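Local coordinates for glycosyl hydrolases family 31 family protein (Aspergillus niger, PDB 6DRU), which hydrolyses xyloglucan oligosaccharides, releasing alpha-xylose from the non-reducing terminal glucose as a family 31 glycoside hydrolase, at residues V180-K185 / T230-I235; F99-D104 / I220-P225; D146-G151 / M159-G164. All blocks are in the same frame, centred on the assembly; numbering follows the deposited sequence.

Contact 1: V180-K185 / T230-I235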
ATOM      1  N   VAL A 180      12.378  -5.265  25.829  1.00 53.55           N
ATOM      2  CA  VAL A 180      12.259  -5.594  27.246  1.00 55.79           C
ATOM      3  C   VAL A 180      13.277  -4.730  27.977  1.00 55.51           C
ATOM      4  O   VAL A 180      14.487  -4.895  27.781  1.00 60.76           O
ATOM      5  CB  VAL A 180      12.507  -7.084  27.526  1.00 52.75           C
ATOM      6  CG1 VAL A 180      12.560  -7.340  29.024  1.00 43.31           C
ATOM      7  CG2 VAL A 180      11.432  -7.935  26.874  1.00 48.29           C
ATOM      8  N   PHE A 181      12.799  -3.806  28.808  1.00 51.39           N
ATOM      9  CA  PHE A 181      13.699  -2.882  29.480  1.00 57.99           C
ATOM     10  C   PHE A 181      13.268  -2.664  30.921  1.00 57.91           C
ATOM     11  O   PHE A 181      12.096  -2.829  31.270  1.00 55.05           O
ATOM     12  CB  PHE A 181      13.776  -1.531  28.747  1.00 58.17           C
ATOM     13  CG  PHE A 181      12.544  -0.677  28.891  1.00 55.74           C
ATOM     14  CD1 PHE A 181      12.451   0.269  29.904  1.00 55.91           C
ATOM     15  CD2 PHE A 181      11.495  -0.791  27.996  1.00 55.08           C
ATOM     16  CE1 PHE A 181      11.327   1.065  30.031  1.00 51.99           C
ATOM     17  CE2 PHE A 181      10.372   0.006  28.116  1.00 56.83           C
ATOM     18  CZ  PHE A 181      10.287   0.934  29.138  1.00 49.21           C
ATOM     19  N   MET A 182      14.238  -2.296  31.754  1.00 59.08           N
ATOM     20  CA  MET A 182      14.002  -1.860  33.122  1.00 60.38           C
ATOM     21  C   MET A 182      14.260  -0.364  33.224  1.00 56.91           C
ATOM     22  O   MET A 182      15.159   0.168  32.564  1.00 55.00           O
ATOM     23  CB  MET A 182      14.907  -2.594  34.115  1.00 54.45           C
ATOM     24  CG  MET A 182      14.738  -4.099  34.154  1.00 59.49           C
ATOM     25  SD  MET A 182      15.796  -4.836  35.417  1.00 57.41           S
ATOM     26  CE  MET A 182      17.396  -4.175  34.956  1.00 54.08           C
ATOM     27  N   SER A 183      13.471   0.309  34.051  1.00 52.91           N
ATOM     28  CA  SER A 183      13.667   1.716  34.354  1.00 61.59           C
ATOM     29  C   SER A 183      14.093   1.870  35.808  1.00 61.88           C
ATOM     30  O   SER A 183      13.690   1.089  36.676  1.00 62.06           O
ATOM     31  CB  SER A 183      12.393   2.523  34.093  1.00 57.97           C
ATOM     32  OG  SER A 183      12.558   3.876  34.477  1.00 61.21           O
ATOM     33  N   ASN A 184      14.921   2.883  36.070  1.00 63.73           N
ATOM     34  CA  ASN A 184      15.341   3.144  37.440  1.00 65.29           C
ATOM     35  C   ASN A 184      14.219   3.704  38.306  1.00 65.59           C
ATOM     36  O   ASN A 184      14.399   3.813  39.523  1.00 66.97           O
ATOM     37  CB  ASN A 184      16.546   4.088  37.457  1.00 52.50           C
ATOM     38  CG  ASN A 184      16.270   5.402  36.760  1.00 62.56           C
ATOM     39  OD1 ASN A 184      15.264   5.552  36.068  1.00 81.69           O
ATOM     40  ND2 ASN A 184      17.166   6.365  36.939  1.00 63.64           N
ATOM     41  N   LYS A 185      13.071   4.051  37.719  1.00 57.90           N
ATOM     42  CA  LYS A 185      11.913   4.431  38.518  1.00 53.33           C
ATOM     43  C   LYS A 185      11.300   3.251  39.257  1.00 65.42           C
ATOM     44  O   LYS A 185      10.432   3.460  40.111  1.00 74.44           O
ATOM     45  CB  LYS A 185      10.850   5.089  37.638  1.00 53.26           C
ATOM     46  CG  LYS A 185      11.129   6.543  37.316  1.00 66.33           C
ATOM     47  CD  LYS A 185       9.903   7.223  36.736  1.00 67.63           C
ATOM     48  CE  LYS A 185      10.185   8.681  36.420  1.00 77.06           C
ATOM     49  NZ  LYS A 185       9.175   9.257  35.492  1.00 80.00           N
ATOM     50  N   THR A 230      14.382  -8.125  41.796  1.00 71.36           N
ATOM     51  CA  THR A 230      12.970  -8.480  41.729  1.00 66.55           C
ATOM     52  C   THR A 230      12.411  -8.242  40.333  1.00 64.80           C
ATOM     53  O   THR A 230      11.626  -9.053  39.828  1.00 68.24           O
ATOM     54  CB  THR A 230      12.176  -7.689  42.768  1.00 67.19           C
ATOM     55  OG1 THR A 230      12.658  -8.007  44.079  1.00 79.53           O
ATOM     56  CG2 THR A 230      10.697  -8.034  42.686  1.00 73.75           C
ATOM     57  N   LEU A 231      12.801  -7.135  39.695  1.00 62.24           N
ATOM     58  CA  LEU A 231      12.376  -6.878  38.322  1.00 59.62           C
ATOM     59  C   LEU A 231      12.755  -8.035  37.406  1.00 66.88           C
ATOM     60  O   LEU A 231      11.934  -8.508  36.611  1.00 70.77           O
ATOM     61  CB  LEU A 231      12.984  -5.568  37.818  1.00 53.15           C
ATOM     62  CG  LEU A 231      12.339  -4.274  38.308  1.00 56.04           C
ATOM     63  CD1 LEU A 231      13.091  -3.068  37.771  1.00 57.83           C
ATOM     64  CD2 LEU A 231      10.879  -4.220  37.887  1.00 52.79           C
ATOM     65  N   GLN A 232      13.997  -8.515  37.512  1.00 66.80           N
ATOM     66  CA  GLN A 232      14.412  -9.664  36.714  1.00 62.37           C
ATOM     67  C   GLN A 232      13.684 -10.933  37.135  1.00 61.28           C
ATOM     68  O   GLN A 232      13.470 -11.825  36.307  1.00 61.45           O
ATOM     69  CB  GLN A 232      15.925  -9.858  36.813  1.00 57.44           C
ATOM     70  CG  GLN A 232      16.730  -8.785  36.103  1.00 58.31           C
ATOM     71  CD  GLN A 232      16.463  -8.755  34.610  1.00 61.31           C
ATOM     72  OE1 GLN A 232      16.408  -9.797  33.957  1.00 61.07           O
ATOM     73  NE2 GLN A 232      16.296  -7.557  34.063  1.00 61.42           N
ATOM     74  N   GLN A 233      13.302 -11.036  38.410  1.00 62.58           N
ATOM     75  CA  GLN A 233      12.496 -12.173  38.842  1.00 66.13           C
ATOM     76  C   GLN A 233      11.125 -12.152  38.179  1.00 70.49           C
ATOM     77  O   GLN A 233      10.585 -13.205  37.820  1.00 68.06           O
ATOM     78  CB  GLN A 233      12.350 -12.169  40.363  1.00 66.23           C
ATOM     79  CG  GLN A 233      12.116 -13.544  40.974  1.00 64.22           C
ATOM     80  CD  GLN A 233      11.652 -13.463  42.416  1.00 70.38           C
ATOM     81  OE1 GLN A 233      12.163 -12.665  43.200  1.00 87.70           O
ATOM     82  NE2 GLN A 233      10.684 -14.297  42.773  1.00 74.64           N
ATOM     83  N   ARG A 234      10.551 -10.958  38.005  1.00 60.05           N
ATOM     84  CA  ARG A 234       9.244 -10.834  37.369  1.00 59.30           C
ATOM     85  C   ARG A 234       9.332 -11.016  35.858  1.00 62.65           C
ATOM     86  O   ARG A 234       8.453 -11.644  35.258  1.00 60.10           O
ATOM     87  CB  ARG A 234       8.631  -9.476  37.705  1.00 52.22           C
ATOM     88  CG  ARG A 234       8.528  -9.188  39.194  1.00 59.55           C
ATOM     89  CD  ARG A 234       7.350  -9.906  39.827  1.00 60.97           C
ATOM     90  NE  ARG A 234       7.204  -9.571  41.240  1.00 71.56           N
ATOM     91  CZ  ARG A 234       7.667 -10.317  42.238  1.00 79.50           C
ATOM     92  NH1 ARG A 234       8.311 -11.447  41.981  1.00 79.67           N
ATOM     93  NH2 ARG A 234       7.485  -9.934  43.494  1.00 71.96           N
ATOM     94  N   ILE A 235      10.378 -10.471  35.232  1.00 52.39           N
ATOM     95  CA  ILE A 235      10.537 -10.602  33.786  1.00 48.25           C
ATOM     96  C   ILE A 235      10.693 -12.068  33.403  1.00 59.18           C
ATOM     97  O   ILE A 235      10.069 -12.552  32.451  1.00 63.22           O
ATOM     98  CB  ILE A 235      11.730  -9.761  33.296  1.00 52.28           C
ATOM     99  CG1 ILE A 235      11.450  -8.269  33.478  1.00 53.06           C
ATOM    100  CG2 ILE A 235      12.045 -10.069  31.840  1.00 49.17           C
ATOM    101  CD1 ILE A 235      12.665  -7.390  33.255  1.00 51.09           C
TER
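Met182 carries most of this contact, reaching from strand 176-183 to Leu231, Gln232 and Ile235 on helix 228-239. It is helix-on-sheet packing: the helix lies against one face of the eight-stranded sheet in the N-terminal beta domain of this family 31 enzyme. The short segments 180-183 and 230-235 run roughly antiparallel (155°), their axes 10.0 Å apart at closest approach.

Met182 CB lies 4.1 Å from Leu231 CD1. CG is anti to the carbonyl carbon (chi1 -61°) and rests 4.0 Å from Ile235 CD1. SD then settles against the helix, 3.8 Å from Leu231 CB. A bend at chi3 turns CE toward the amide of Gln232, 3.7 Å from its NE2. Two residues back on the same face of the strand, Val180 CG1 meets Ile235 CG2 at 4.0 Å, so Ile235 touches both strand residues through different branches.

The one polar element across the interface is the Gln232 amide. Its side chain, bent at chi2, crosses that of Met182 at about a right angle. NE2 also donates to the carbonyl of Ala507, in helix 492-508, which itself packs on Met182; the thioether is thus a second, softer partner. At the far end of the strand, Ser183 OG closes an ST turn by accepting from Lys185 N. The weak bond from Gln232 NE2 to Met182 SD measures 3.1 Å, with an angle of 158° at the hydrogen.

Contact 2: F99-D104 / I220-P225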
ATOM      1  N   PHE A  99      -0.122   4.348  35.570  1.00 54.21           N
ATOM      2  CA  PHE A  99       0.366   3.282  36.436  1.00 60.49           C
ATOM      3  C   PHE A  99       1.185   3.860  37.581  1.00 64.73           C
ATOM      4  O   PHE A  99       2.114   4.645  37.356  1.00 56.67           O
ATOM      5  CB  PHE A  99       1.204   2.278  35.639  1.00 57.72           C
ATOM      6  CG  PHE A  99       0.430   1.560  34.574  1.00 62.69           C
ATOM      7  CD1 PHE A  99      -0.306   0.425  34.879  1.00 63.90           C
ATOM      8  CD2 PHE A  99       0.426   2.024  33.270  1.00 52.73           C
ATOM      9  CE1 PHE A  99      -1.025  -0.237  33.901  1.00 62.08           C
ATOM     10  CE2 PHE A  99      -0.291   1.369  32.288  1.00 49.77           C
ATOM     11  CZ  PHE A  99      -1.017   0.236  32.604  1.00 63.43           C
ATOM     12  N   TYR A 100       0.843   3.462  38.804  1.00 57.47           N
ATOM     13  CA  TYR A 100       1.542   3.885  40.007  1.00 64.39           C
ATOM     14  C   TYR A 100       2.085   2.673  40.751  1.00 68.55           C
ATOM     15  O   TYR A 100       1.592   1.551  40.599  1.00 64.79           O
ATOM     16  CB  TYR A 100       0.622   4.682  40.941  1.00 62.75           C
ATOM     17  CG  TYR A 100       0.048   5.945  40.342  1.00 68.42           C
ATOM     18  CD1 TYR A 100      -1.067   5.901  39.513  1.00 57.44           C
ATOM     19  CD2 TYR A 100       0.612   7.185  40.619  1.00 65.02           C
ATOM     20  CE1 TYR A 100      -1.598   7.056  38.969  1.00 63.27           C
ATOM     21  CE2 TYR A 100       0.088   8.345  40.081  1.00 72.14           C
ATOM     22  CZ  TYR A 100      -1.017   8.275  39.256  1.00 69.47           C
ATOM     23  OH  TYR A 100      -1.542   9.427  38.717  1.00 71.96           O
ATOM     24  N   ARG A 101       3.112   2.909  41.562  1.00 66.37           N
ATOM     25  CA  ARG A 101       3.620   1.919  42.501  1.00 53.90           C
ATOM     26  C   ARG A 101       3.356   2.382  43.927  1.00 65.81           C
ATOM     27  O   ARG A 101       3.579   3.549  44.262  1.00 56.62           O
ATOM     28  CB  ARG A 101       5.119   1.672  42.311  1.00 59.72           C
ATOM     29  CG  ARG A 101       5.785   1.078  43.549  1.00 64.86           C
ATOM     30  CD  ARG A 101       7.171   0.531  43.267  1.00 62.62           C
ATOM     31  NE  ARG A 101       8.021   1.493  42.573  1.00 62.26           N
ATOM     32  CZ  ARG A 101       8.517   2.590  43.131  1.00 60.88           C
ATOM     33  NH1 ARG A 101       8.240   2.874  44.394  1.00 61.55           N
ATOM     34  NH2 ARG A 101       9.284   3.409  42.423  1.00 65.65           N
ATOM     35  N   VAL A 102       2.889   1.462  44.764  1.00 66.58           N
ATOM     36  CA  VAL A 102       2.691   1.731  46.183  1.00 61.70           C
ATOM     37  C   VAL A 102       4.012   1.451  46.889  1.00 65.85           C
ATOM     38  O   VAL A 102       4.449   0.300  46.971  1.00 63.28           O
ATOM     39  CB  VAL A 102       1.555   0.884  46.766  1.00 52.73           C
ATOM     40  CG1 VAL A 102       1.544   0.985  48.282  1.00 57.19           C
ATOM     41  CG2 VAL A 102       0.223   1.320  46.190  1.00 56.73           C
ATOM     42  N   ASN A 103       4.650   2.502  47.393  1.00 71.55           N
ATOM     43  CA  ASN A 103       5.935   2.357  48.055  1.00 71.75           C
ATOM     44  C   ASN A 103       5.754   1.761  49.451  1.00 79.40           C
ATOM     45  O   ASN A 103       4.637   1.596  49.951  1.00 83.67           O
ATOM     46  CB  ASN A 103       6.651   3.703  48.141  1.00 60.31           C
ATOM     47  CG  ASN A 103       6.692   4.427  46.810  1.00 66.54           C
ATOM     48  OD1 ASN A 103       7.028   3.841  45.781  1.00 77.99           O
ATOM     49  ND2 ASN A 103       6.350   5.711  46.824  1.00 65.04           N
ATOM     50  N   ASP A 104       6.882   1.438  50.086  1.00 73.15           N
ATOM     51  CA  ASP A 104       6.831   0.862  51.424  1.00 72.86           C
ATOM     52  C   ASP A 104       6.320   1.864  52.450  1.00 75.57           C
ATOM     53  O   ASP A 104       5.657   1.473  53.418  1.00 74.52           O
ATOM     54  CB  ASP A 104       8.210   0.341  51.826  1.00 73.15           C
ATOM     55  CG  ASP A 104       8.690  -0.792  50.937  1.00 92.32           C
ATOM     56  OD1 ASP A 104       7.839  -1.560  50.437  1.00 96.61           O
ATOM     57  OD2 ASP A 104       9.919  -0.918  50.740  1.00 95.37           O
ATOM     58  N   ILE A 220       3.411  -4.381  32.047  1.00 54.07           N
ATOM     59  CA  ILE A 220       4.190  -3.504  32.916  1.00 59.39           C
ATOM     60  C   ILE A 220       4.182  -4.092  34.321  1.00 59.53           C
ATOM     61  O   ILE A 220       3.126  -4.485  34.831  1.00 57.79           O
ATOM     62  CB  ILE A 220       3.650  -2.060  32.903  1.00 43.56           C
ATOM     63  CG1 ILE A 220       4.487  -1.162  33.818  1.00 46.70           C
ATOM     64  CG2 ILE A 220       2.179  -2.014  33.293  1.00 43.78           C
ATOM     65  CD1 ILE A 220       4.141   0.306  33.710  1.00 56.32           C
ATOM     66  N   VAL A 221       5.360  -4.164  34.936  0.58 56.57           N
ATOM     67  CA  VAL A 221       5.523  -4.726  36.271  0.58 58.40           C
ATOM     68  C   VAL A 221       6.337  -3.751  37.109  0.58 60.26           C
ATOM     69  O   VAL A 221       7.322  -3.178  36.630  0.58 63.13           O
ATOM     70  CB  VAL A 221       6.192  -6.118  36.224  0.58 56.82           C
ATOM     71  CG1 VAL A 221       7.513  -6.058  35.470  0.58 53.41           C
ATOM     72  CG2 VAL A 221       6.392  -6.661  37.628  0.58 62.23           C
ATOM     73  N   ALA A 222       5.918  -3.554  38.356  1.00 55.57           N
ATOM     74  CA  ALA A 222       6.544  -2.600  39.260  1.00 63.02           C
ATOM     75  C   ALA A 222       7.362  -3.304  40.337  1.00 60.31           C
ATOM     76  O   ALA A 222       7.062  -4.433  40.736  1.00 65.55           O
ATOM     77  CB  ALA A 222       5.493  -1.710  39.928  1.00 53.42           C
ATOM     78  N   ALA A 223       8.403  -2.617  40.805  1.00 49.18           N
ATOM     79  CA  ALA A 223       9.209  -3.088  41.922  1.00 61.39           C
ATOM     80  C   ALA A 223       9.719  -1.884  42.699  1.00 66.37           C
ATOM     81  O   ALA A 223       9.816  -0.775  42.168  1.00 65.03           O
ATOM     82  CB  ALA A 223      10.379  -3.961  41.454  1.00 63.28           C
ATOM     83  N   GLN A 224      10.047  -2.115  43.967  1.00 63.57           N
ATOM     84  CA  GLN A 224      10.549  -1.034  44.804  1.00 67.74           C
ATOM     85  C   GLN A 224      11.895  -0.541  44.273  1.00 64.91           C
ATOM     86  O   GLN A 224      12.687  -1.337  43.761  1.00 68.46           O
ATOM     87  CB  GLN A 224      10.688  -1.496  46.254  1.00 60.33           C
ATOM     88  CG  GLN A 224       9.371  -1.895  46.902  1.00 64.84           C
ATOM     89  CD  GLN A 224       8.378  -0.749  46.952  1.00 67.43           C
ATOM     90  OE1 GLN A 224       8.763   0.415  47.057  1.00 65.78           O
ATOM     91  NE2 GLN A 224       7.094  -1.076  46.874  1.00 67.26           N
ATOM     92  N   PRO A 225      12.177   0.760  44.374  1.00 61.78           N
ATOM     93  CA  PRO A 225      13.364   1.311  43.710  1.00 62.95           C
ATOM     94  C   PRO A 225      14.654   0.710  44.249  1.00 64.97           C
ATOM     95  O   PRO A 225      14.753   0.331  45.420  1.00 71.36           O
ATOM     96  CB  PRO A 225      13.275   2.812  44.008  1.00 52.04           C
ATOM     97  CG  PRO A 225      12.383   2.919  45.194  1.00 49.66           C
ATOM     98  CD  PRO A 225      11.405   1.795  45.081  1.00 53.97           C
TER
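One face of the Phe99 ring takes Ile220 CG2, and one face of the Arg101 guanidinium takes Pro225 CD. The first is a CH-pi contact: the methyl stands 3.8 Å from the ring centroid, 16° off the normal, and sits over the CD1-CE1 side of the ring. Ile220 CD1 lies nearer the root of the ring, 4.0 Å from Phe99 CG. On the guanidinium, Pro225 CD lies 3.4 Å from Arg101 NH1, offset toward the rim. The Ala223 carbonyl comes up obliquely near Arg101 NE without making a hydrogen bond. The head group is bonded through NH2 to the carbonyl of Lys185. Arg101 gets there with CG anti to the backbone N (chi1 158°) and a bend at chi3 that turns NE over the loop 223-225.

Between these two groups the strands meet where Arg101 CB lies 4.2 Å from the methyl of Ala222 (CB). Beyond the strands, Gln224 bends at chi2 and sends its amide back across: NE2 donates to Val102 O at 3.0 Å, and that oxygen lies in the amide plane. Asp104 lays its carboxylate over one face of this amide, the planes 33° apart, OD1 3.6 Å from Gln224 CD.

Side chains, not backbone hydrogen bonds, join the two strands, one from the four-stranded sheet and one from the eight-stranded sheet: face-to-face packing as in a beta-sandwich, here in the N-terminal beta domain.

Contact 3: D146-G151 / M159-G164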
ATOM      1  N   ASP A 146      15.230  12.683  33.587  1.00 67.87           N
ATOM      2  CA  ASP A 146      16.210  12.033  34.444  1.00 76.91           C
ATOM      3  C   ASP A 146      16.156  10.510  34.379  1.00 78.34           C
ATOM      4  O   ASP A 146      16.952   9.847  35.055  1.00 83.08           O
ATOM      5  CB  ASP A 146      16.022  12.500  35.893  1.00 93.85           C
ATOM      6  CG  ASP A 146      14.645  12.162  36.443  1.00106.71           C
ATOM      7  OD1 ASP A 146      14.415  10.997  36.838  1.00103.29           O
ATOM      8  OD2 ASP A 146      13.784  13.068  36.474  1.00102.44           O
ATOM      9  N   GLU A 147      15.249   9.940  33.591  1.00 74.69           N
ATOM     10  CA  GLU A 147      15.021   8.504  33.619  1.00 67.90           C
ATOM     11  C   GLU A 147      16.180   7.757  32.964  1.00 67.80           C
ATOM     12  O   GLU A 147      16.917   8.296  32.135  1.00 67.58           O
ATOM     13  CB  GLU A 147      13.712   8.150  32.911  1.00 77.09           C
ATOM     14  CG  GLU A 147      13.024   6.914  33.465  1.00 74.46           C
ATOM     15  CD  GLU A 147      11.628   6.719  32.906  1.00 76.44           C
ATOM     16  OE1 GLU A 147      11.102   5.590  33.008  1.00 67.86           O
ATOM     17  OE2 GLU A 147      11.064   7.686  32.352  1.00 73.51           O
ATOM     18  N   GLN A 148      16.336   6.495  33.357  1.00 65.67           N
ATOM     19  CA  GLN A 148      17.378   5.629  32.828  1.00 67.66           C
ATOM     20  C   GLN A 148      16.755   4.329  32.341  1.00 65.55           C
ATOM     21  O   GLN A 148      15.904   3.746  33.020  1.00 63.41           O
ATOM     22  CB  GLN A 148      18.450   5.344  33.886  1.00 64.34           C
ATOM     23  CG  GLN A 148      19.206   6.579  34.342  1.00 64.07           C
ATOM     24  CD  GLN A 148      20.351   6.249  35.278  1.00 68.02           C
ATOM     25  OE1 GLN A 148      20.932   5.166  35.210  1.00 69.85           O
ATOM     26  NE2 GLN A 148      20.675   7.181  36.164  1.00 71.00           N
ATOM     27  N   ILE A 149      17.180   3.880  31.164  1.00 63.91           N
ATOM     28  CA  ILE A 149      16.623   2.699  30.515  1.00 59.01           C
ATOM     29  C   ILE A 149      17.730   1.664  30.376  1.00 51.61           C
ATOM     30  O   ILE A 149      18.783   1.950  29.794  1.00 57.85           O
ATOM     31  CB  ILE A 149      16.017   3.035  29.144  1.00 56.72           C
ATOM     32  CG1 ILE A 149      14.969   4.145  29.279  1.00 52.58           C
ATOM     33  CG2 ILE A 149      15.417   1.795  28.511  1.00 60.79           C
ATOM     34  CD1 ILE A 149      13.860   3.825  30.253  1.00 48.96           C
ATOM     35  N   TYR A 150      17.491   0.466  30.903  1.00 52.23           N
ATOM     36  CA  TYR A 150      18.438  -0.638  30.834  1.00 56.38           C
ATOM     37  C   TYR A 150      17.819  -1.801  30.074  1.00 63.23           C
ATOM     38  O   TYR A 150      16.640  -2.118  30.261  1.00 58.23           O
ATOM     39  CB  TYR A 150      18.855  -1.106  32.232  1.00 60.16           C
ATOM     40  CG  TYR A 150      19.222   0.010  33.181  1.00 60.47           C
ATOM     41  CD1 TYR A 150      20.089   1.023  32.789  1.00 57.04           C
ATOM     42  CD2 TYR A 150      18.701   0.054  34.468  1.00 56.37           C
ATOM     43  CE1 TYR A 150      20.425   2.045  33.654  1.00 68.10           C
ATOM     44  CE2 TYR A 150      19.033   1.073  35.340  1.00 57.90           C
ATOM     45  CZ  TYR A 150      19.896   2.066  34.929  1.00 65.99           C
ATOM     46  OH  TYR A 150      20.228   3.082  35.795  1.00 63.31           O
ATOM     47  N   GLY A 151      18.621  -2.447  29.230  1.00 65.02           N
ATOM     48  CA  GLY A 151      18.157  -3.594  28.473  1.00 51.44           C
ATOM     49  C   GLY A 151      18.051  -3.336  26.987  1.00 56.16           C
ATOM     50  O   GLY A 151      19.031  -2.941  26.346  1.00 56.79           O
ATOM     51  N   MET A 159      27.131   1.642  25.817  1.00 59.04           N
ATOM     52  CA  MET A 159      26.248   2.279  26.784  1.00 58.79           C
ATOM     53  C   MET A 159      25.408   1.229  27.495  1.00 53.20           C
ATOM     54  O   MET A 159      24.992   0.239  26.887  1.00 58.04           O
ATOM     55  CB  MET A 159      25.306   3.285  26.107  1.00 55.86           C
ATOM     56  CG  MET A 159      25.984   4.262  25.164  1.00 60.84           C
ATOM     57  SD  MET A 159      24.795   5.233  24.216  1.00 83.93           S
ATOM     58  CE  MET A 159      24.143   6.284  25.506  1.00 74.59           C
ATOM     59  N   ILE A 160      25.169   1.444  28.787  1.00 54.60           N
ATOM     60  CA  ILE A 160      24.168   0.681  29.518  1.00 58.85           C
ATOM     61  C   ILE A 160      22.921   1.502  29.816  1.00 62.11           C
ATOM     62  O   ILE A 160      21.870   0.911  30.112  1.00 66.03           O
ATOM     63  CB  ILE A 160      24.740   0.084  30.822  1.00 58.61           C
ATOM     64  CG1 ILE A 160      25.355   1.178  31.694  1.00 67.25           C
ATOM     65  CG2 ILE A 160      25.743  -1.020  30.517  1.00 48.53           C
ATOM     66  CD1 ILE A 160      25.760   0.693  33.064  1.00 63.66           C
ATOM     67  N   ASN A 161      22.999   2.829  29.761  1.00 62.91           N
ATOM     68  CA  ASN A 161      21.831   3.697  29.849  1.00 66.09           C
ATOM     69  C   ASN A 161      21.392   4.035  28.430  1.00 67.92           C
ATOM     70  O   ASN A 161      22.072   4.788  27.724  1.00 61.50           O
ATOM     71  CB  ASN A 161      22.146   4.963  30.645  1.00 61.79           C
ATOM     72  CG  ASN A 161      20.955   5.898  30.752  1.00 65.89           C
ATOM     73  OD1 ASN A 161      19.809   5.489  30.566  1.00 61.93           O
ATOM     74  ND2 ASN A 161      21.223   7.163  31.052  1.00 64.53           N
ATOM     75  N   LYS A 162      20.257   3.479  28.012  1.00 64.08           N
ATOM     76  CA  LYS A 162      19.763   3.647  26.654  1.00 58.30           C
ATOM     77  C   LYS A 162      18.872   4.875  26.492  1.00 57.87           C
ATOM     78  O   LYS A 162      18.290   5.061  25.419  1.00 62.57           O
ATOM     79  CB  LYS A 162      19.007   2.391  26.211  1.00 49.15           C
ATOM     80  CG  LYS A 162      19.836   1.114  26.272  1.00 56.74           C
ATOM     81  CD  LYS A 162      21.021   1.169  25.313  1.00 59.43           C
ATOM     82  CE  LYS A 162      21.976   0.001  25.533  1.00 57.37           C
ATOM     83  NZ  LYS A 162      21.559  -1.227  24.800  1.00 61.92           N
ATOM     84  N   LYS A 163      18.757   5.709  27.524  1.00 55.73           N
ATOM     85  CA  LYS A 163      17.944   6.913  27.425  1.00 50.93           C
ATOM     86  C   LYS A 163      18.480   7.832  26.332  1.00 53.15           C
ATOM     87  O   LYS A 163      19.692   7.991  26.171  1.00 55.37           O
ATOM     88  CB  LYS A 163      17.923   7.645  28.767  1.00 64.64           C
ATOM     89  CG  LYS A 163      17.136   8.948  28.771  1.00 52.56           C
ATOM     90  CD  LYS A 163      15.696   8.714  29.186  1.00 62.93           C
ATOM     91  CE  LYS A 163      14.895  10.003  29.155  1.00 60.12           C
ATOM     92  NZ  LYS A 163      13.439   9.753  29.344  1.00 65.79           N
ATOM     93  N   GLY A 164      17.565   8.436  25.580  1.00 59.23           N
ATOM     94  CA  GLY A 164      17.942   9.301  24.482  1.00 53.91           C
ATOM     95  C   GLY A 164      18.292   8.587  23.197  1.00 64.96           C
ATOM     96  O   GLY A 164      18.770   9.236  22.260  1.00 61.00           O
TER
HETATM   97  O   HOH W   1      19.319   9.549  32.009  1.00 68.92           O
HETATM   98  O   HOH W   2      21.830  -1.604  29.513  1.00 61.90           O
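Ile149 is held at both its backbone polar atoms by the loop 159-164. Its carbonyl accepts from Lys162 N at 2.8 Å in a straight bond that lies in the carbonyl plane, and its N donates to Asn161 OD1 at 3.1 Å. A chi1 of 180° puts Asn161 CG anti to the backbone N, on the strand side, and OD1 there is gripped twice. Lys163 N, two residues on, closes an Asx turn and comes from the opposite face of the amide plane to Ile149 N, standing well above that plane.

One water donates to Glu147 O and accepts from Asn161 ND2, which also bonds Ser633; another donates to Ile160 O and makes a weak link with Gly151 N. Lys162 NZ reaches Gly151 O weakly, at 3.4 Å.

The aliphatic part of Lys163 runs past the Glu147 carbonyl, its NZ bonded to Thr144, Gly202 and Thr203. Glu147 OE1 binds Ser183 and Tyr187, while OE2 stays 4.4 Å from Lys163 NZ, too far for a salt bridge. Gln148 CB lies 3.6 Å from Asn161 OD1, and Ile160 O meets the Tyr150 ring at its edge.

Strand 149-151 edges its sheet within this chain, pairing with strand 176-183; the irregular loop 159-164 lies along its remaining side. Helix 628-633 packs on Gln148, Tyr150 and Ile160, and helix 492-508 covers Tyr150 and Ile160.

In the fold
All three contacts reach the eight-stranded sheet of the N-terminal beta domain. Strand 149-151 of contact 3 pairs with strand 176-183 of contact 1, the contact centres about 13 Å apart; Met182 N bonds Tyr150 O. The centres of contacts 1 and 2 are about 11 Å apart; strand 216-222 is followed in the chain by helix 228-239, and Leu231 packs on Ala223. Contacts 2 and 3, centres about 19 Å apart, do not touch. Along the chain, 99-104 comes first, then both halves of contact 3, then 180-185, 220-225 and 230-235: contacts 1 and 2 interlock. Together they tie this sheet to the four-stranded sheet, to the helix against it and, through helix 492-508, to the TIM-barrel domain.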